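PDB 7CPX: lovastatin nonaketide synthase, polyketide synthase component from Aspergillus terreus, which builds the dihydromonacolin L nonaketide of lovastatin biosynthesis from malonyl-CoA, working as a homodimeric multidomain megasynthase together with LovC. Local coordinates for residues Glu1855-Pro1860 against Ala2373-Arg2378. The protein carries 2 engineered substitutions. Sequence-based numbering, arbitrary orientation.
Sequences ETWFVP and AVVAGR
Trp1857 and Val2375 form the tighter part of this contact between the loop that joins strands 1849-1853 and 1869-1883 and one flank of helix 2363-2385 in the ketoreductase domain. Val2375 sets both methyls against the base of the indole: CG2 lies 3.5 Å from Trp1857 CB, and CG1, anti to its own backbone N (chi1 170°), is the methyl that comes obliquely to the ring, 3.5 Å from Trp1857 CD1. The rest of the indole leads away from the helix, and both side chains also rest on Ile2147. One turn further along the helix, Arg2378 reaches the loop backbone. Its side chain, bent at chi2 and chi3, ends in a guanidinium whose NH2 donates to Trp1857 O (3.0 Å, N-H...O angle 156°), with the oxygen near the guanidinium plane. Phe1858 O sits instead over one face of the same group; it is also 3.0 Å from Arg2378 NH2, but no N-H is well directed at it and this approach is not a hydrogen bond. Arg2378 NH1 is bonded to Leu2152 O, and Val2374 CG1 covers part of a guanidinium face from within the helix. The partly exposed side is looser. Phe1858 meets the helix mainly at its base, CB to Arg2378 CB at 3.9 Å, while CD2 stays 4.5 Å from Val2375 CG1; its ring also meets that of His2382. Pro1860 CD touches Arg2378 NH1 at 4.0 Å, the two side chains crossing at about a right angle. Trp1857 and Phe1858, consecutive residues with left-handed backbone angles, are consistent with a tight bend that turns both carbonyls toward Arg2378. The chemistry implies a buried cation shared between carbonyls of two separate loops, tying both to the helix, with no acidic partner within the two segments; the carbonyl dipoles probably help to offset its charge.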
ATOM      1  N   GLU A1855       3.803  51.269 -10.018  1.00106.06           N
ATOM      2  CA  GLU A1855       4.011  52.353 -10.967  1.00106.06           C
ATOM      3  C   GLU A1855       3.399  52.003 -12.315  1.00106.06           C
ATOM      4  O   GLU A1855       3.738  50.979 -12.916  1.00106.06           O
ATOM      5  CB  GLU A1855       5.504  52.632 -11.116  1.00106.06           C
ATOM      6  CG  GLU A1855       6.161  53.171  -9.858  1.00106.06           C
ATOM      7  CD  GLU A1855       7.662  53.320 -10.004  1.00106.06           C
ATOM      8  OE1 GLU A1855       8.208  52.854 -11.027  1.00106.06           O
ATOM      9  OE2 GLU A1855       8.294  53.901  -9.098  1.00106.06           O
ATOM     10  N   THR A1856       2.492  52.858 -12.787  1.00103.63           N
ATOM     11  CA  THR A1856       1.907  52.698 -14.111  1.00103.63           C
ATOM     12  C   THR A1856       2.856  53.137 -15.218  1.00103.63           C
ATOM     13  O   THR A1856       2.608  52.827 -16.387  1.00103.63           O
ATOM     14  CB  THR A1856       0.601  53.493 -14.203  1.00103.63           C
ATOM     15  OG1 THR A1856      -0.295  53.063 -13.170  1.00103.63           O
ATOM     16  CG2 THR A1856      -0.060  53.295 -15.557  1.00103.63           C
ATOM     17  N   TRP A1857       3.934  53.836 -14.871  1.00101.09           N
ATOM     18  CA  TRP A1857       4.950  54.256 -15.833  1.00101.09           C
ATOM     19  C   TRP A1857       4.340  55.098 -16.952  1.00101.09           C
ATOM     20  O   TRP A1857       4.599  54.888 -18.139  1.00101.09           O
ATOM     21  CB  TRP A1857       5.700  53.045 -16.388  1.00101.09           C
ATOM     22  CG  TRP A1857       6.531  52.362 -15.349  1.00101.09           C
ATOM     23  CD1 TRP A1857       7.604  52.885 -14.691  1.00101.09           C
ATOM     24  CD2 TRP A1857       6.359  51.035 -14.842  1.00101.09           C
ATOM     25  NE1 TRP A1857       8.111  51.968 -13.807  1.00101.09           N
ATOM     26  CE2 TRP A1857       7.365  50.823 -13.880  1.00101.09           C
ATOM     27  CE3 TRP A1857       5.453  50.005 -15.109  1.00101.09           C
ATOM     28  CZ2 TRP A1857       7.492  49.624 -13.184  1.00101.09           C
ATOM     29  CZ3 TRP A1857       5.580  48.816 -14.417  1.00101.09           C
ATOM     30  CH2 TRP A1857       6.591  48.635 -13.466  1.00101.09           C
ATOM     31  N   PHE A1858       3.511  56.063 -16.555  1.00106.31           N
ATOM     32  CA  PHE A1858       3.084  57.158 -17.423  1.00106.31           C
ATOM     33  C   PHE A1858       2.358  56.645 -18.668  1.00106.31           C
ATOM     34  O   PHE A1858       2.808  56.820 -19.803  1.00106.31           O
ATOM     35  CB  PHE A1858       4.284  58.026 -17.808  1.00106.31           C
ATOM     36  CG  PHE A1858       5.230  58.292 -16.672  1.00106.31           C
ATOM     37  CD1 PHE A1858       4.907  59.201 -15.681  1.00106.31           C
ATOM     38  CD2 PHE A1858       6.444  57.631 -16.598  1.00106.31           C
ATOM     39  CE1 PHE A1858       5.776  59.446 -14.637  1.00106.31           C
ATOM     40  CE2 PHE A1858       7.317  57.870 -15.556  1.00106.31           C
ATOM     41  CZ  PHE A1858       6.984  58.779 -14.574  1.00106.31           C
ATOM     42  N   VAL A1859       1.219  56.002 -18.437  1.00105.52           N
ATOM     43  CA  VAL A1859       0.299  55.672 -19.523  1.00105.52           C
ATOM     44  C   VAL A1859      -0.528  56.921 -19.813  1.00105.52           C
ATOM     45  O   VAL A1859      -1.200  57.436 -18.907  1.00105.52           O
ATOM     46  CB  VAL A1859      -0.594  54.474 -19.164  1.00105.52           C
ATOM     47  CG1 VAL A1859      -1.600  54.217 -20.272  1.00105.52           C
ATOM     48  CG2 VAL A1859       0.256  53.240 -18.924  1.00105.52           C
ATOM     49  N   PRO A1860      -0.519  57.444 -21.041  1.00109.01           N
ATOM     50  CA  PRO A1860      -1.152  58.739 -21.308  1.00109.01           C
ATOM     51  C   PRO A1860      -2.665  58.699 -21.458  1.00109.01           C
ATOM     52  O   PRO A1860      -3.258  59.733 -21.777  1.00109.01           O
ATOM     53  CB  PRO A1860      -0.490  59.160 -22.629  1.00109.01           C
ATOM     54  CG  PRO A1860      -0.243  57.878 -23.327  1.00109.01           C
ATOM     55  CD  PRO A1860       0.091  56.872 -22.256  1.00109.01           C
ATOM     56  N   ALA A2373      12.562  51.731 -22.509  1.00 98.85           N
ATOM     57  CA  ALA A2373      12.893  52.902 -23.316  1.00 98.85           C
ATOM     58  C   ALA A2373      11.680  53.803 -23.503  1.00 98.85           C
ATOM     59  O   ALA A2373      11.792  55.032 -23.435  1.00 98.85           O
ATOM     60  CB  ALA A2373      13.448  52.470 -24.670  1.00 98.85           C
ATOM     61  N   VAL A2374      10.513  53.209 -23.747  1.00 98.95           N
ATOM     62  CA  VAL A2374       9.286  53.993 -23.849  1.00 98.95           C
ATOM     63  C   VAL A2374       9.021  54.717 -22.537  1.00 98.95           C
ATOM     64  O   VAL A2374       8.674  55.906 -22.514  1.00 98.95           O
ATOM     65  CB  VAL A2374       8.103  53.088 -24.236  1.00 98.95           C
ATOM     66  CG1 VAL A2374       6.796  53.849 -24.126  1.00 98.95           C
ATOM     67  CG2 VAL A2374       8.287  52.552 -25.638  1.00 98.95           C
ATOM     68  N   VAL A2375       9.177  54.001 -21.424  1.00100.44           N
ATOM     69  CA  VAL A2375       8.958  54.601 -20.114  1.00100.44           C
ATOM     70  C   VAL A2375       9.951  55.727 -19.877  1.00100.44           C
ATOM     71  O   VAL A2375       9.609  56.760 -19.298  1.00100.44           O
ATOM     72  CB  VAL A2375       9.050  53.526 -19.018  1.00100.44           C
ATOM     73  CG1 VAL A2375       9.082  54.170 -17.646  1.00100.44           C
ATOM     74  CG2 VAL A2375       7.880  52.573 -19.132  1.00100.44           C
ATOM     75  N   ALA A2376      11.197  55.543 -20.313  1.00 99.68           N
ATOM     76  CA  ALA A2376      12.202  56.585 -20.161  1.00 99.68           C
ATOM     77  C   ALA A2376      11.840  57.815 -20.978  1.00 99.68           C
ATOM     78  O   ALA A2376      12.014  58.944 -20.517  1.00 99.68           O
ATOM     79  CB  ALA A2376      13.574  56.057 -20.573  1.00 99.68           C
ATOM     80  N   GLY A2377      11.339  57.615 -22.197  1.00102.01           N
ATOM     81  CA  GLY A2377      10.918  58.751 -23.001  1.00102.01           C
ATOM     82  C   GLY A2377       9.770  59.511 -22.361  1.00102.01           C
ATOM     83  O   GLY A2377       9.785  60.744 -22.283  1.00102.01           O
ATOM     84  N   ARG A2378       8.758  58.780 -21.888  1.00102.97           N
ATOM     85  CA  ARG A2378       7.630  59.433 -21.231  1.00102.97           C
ATOM     86  C   ARG A2378       8.075  60.148 -19.959  1.00102.97           C
ATOM     87  O   ARG A2378       7.630  61.267 -19.677  1.00102.97           O
ATOM     88  CB  ARG A2378       6.532  58.412 -20.920  1.00102.97           C
ATOM     89  CG  ARG A2378       5.537  58.200 -22.057  1.00102.97           C
ATOM     90  CD  ARG A2378       5.598  56.785 -22.605  1.00102.97           C
ATOM     91  NE  ARG A2378       5.082  55.803 -21.655  1.00102.97           N
ATOM     92  CZ  ARG A2378       4.068  54.978 -21.886  1.00102.97           C
ATOM     93  NH1 ARG A2378       3.447  54.947 -23.053  1.00102.97           N
ATOM     94  NH2 ARG A2378       3.671  54.154 -20.921  1.00102.97           N
TER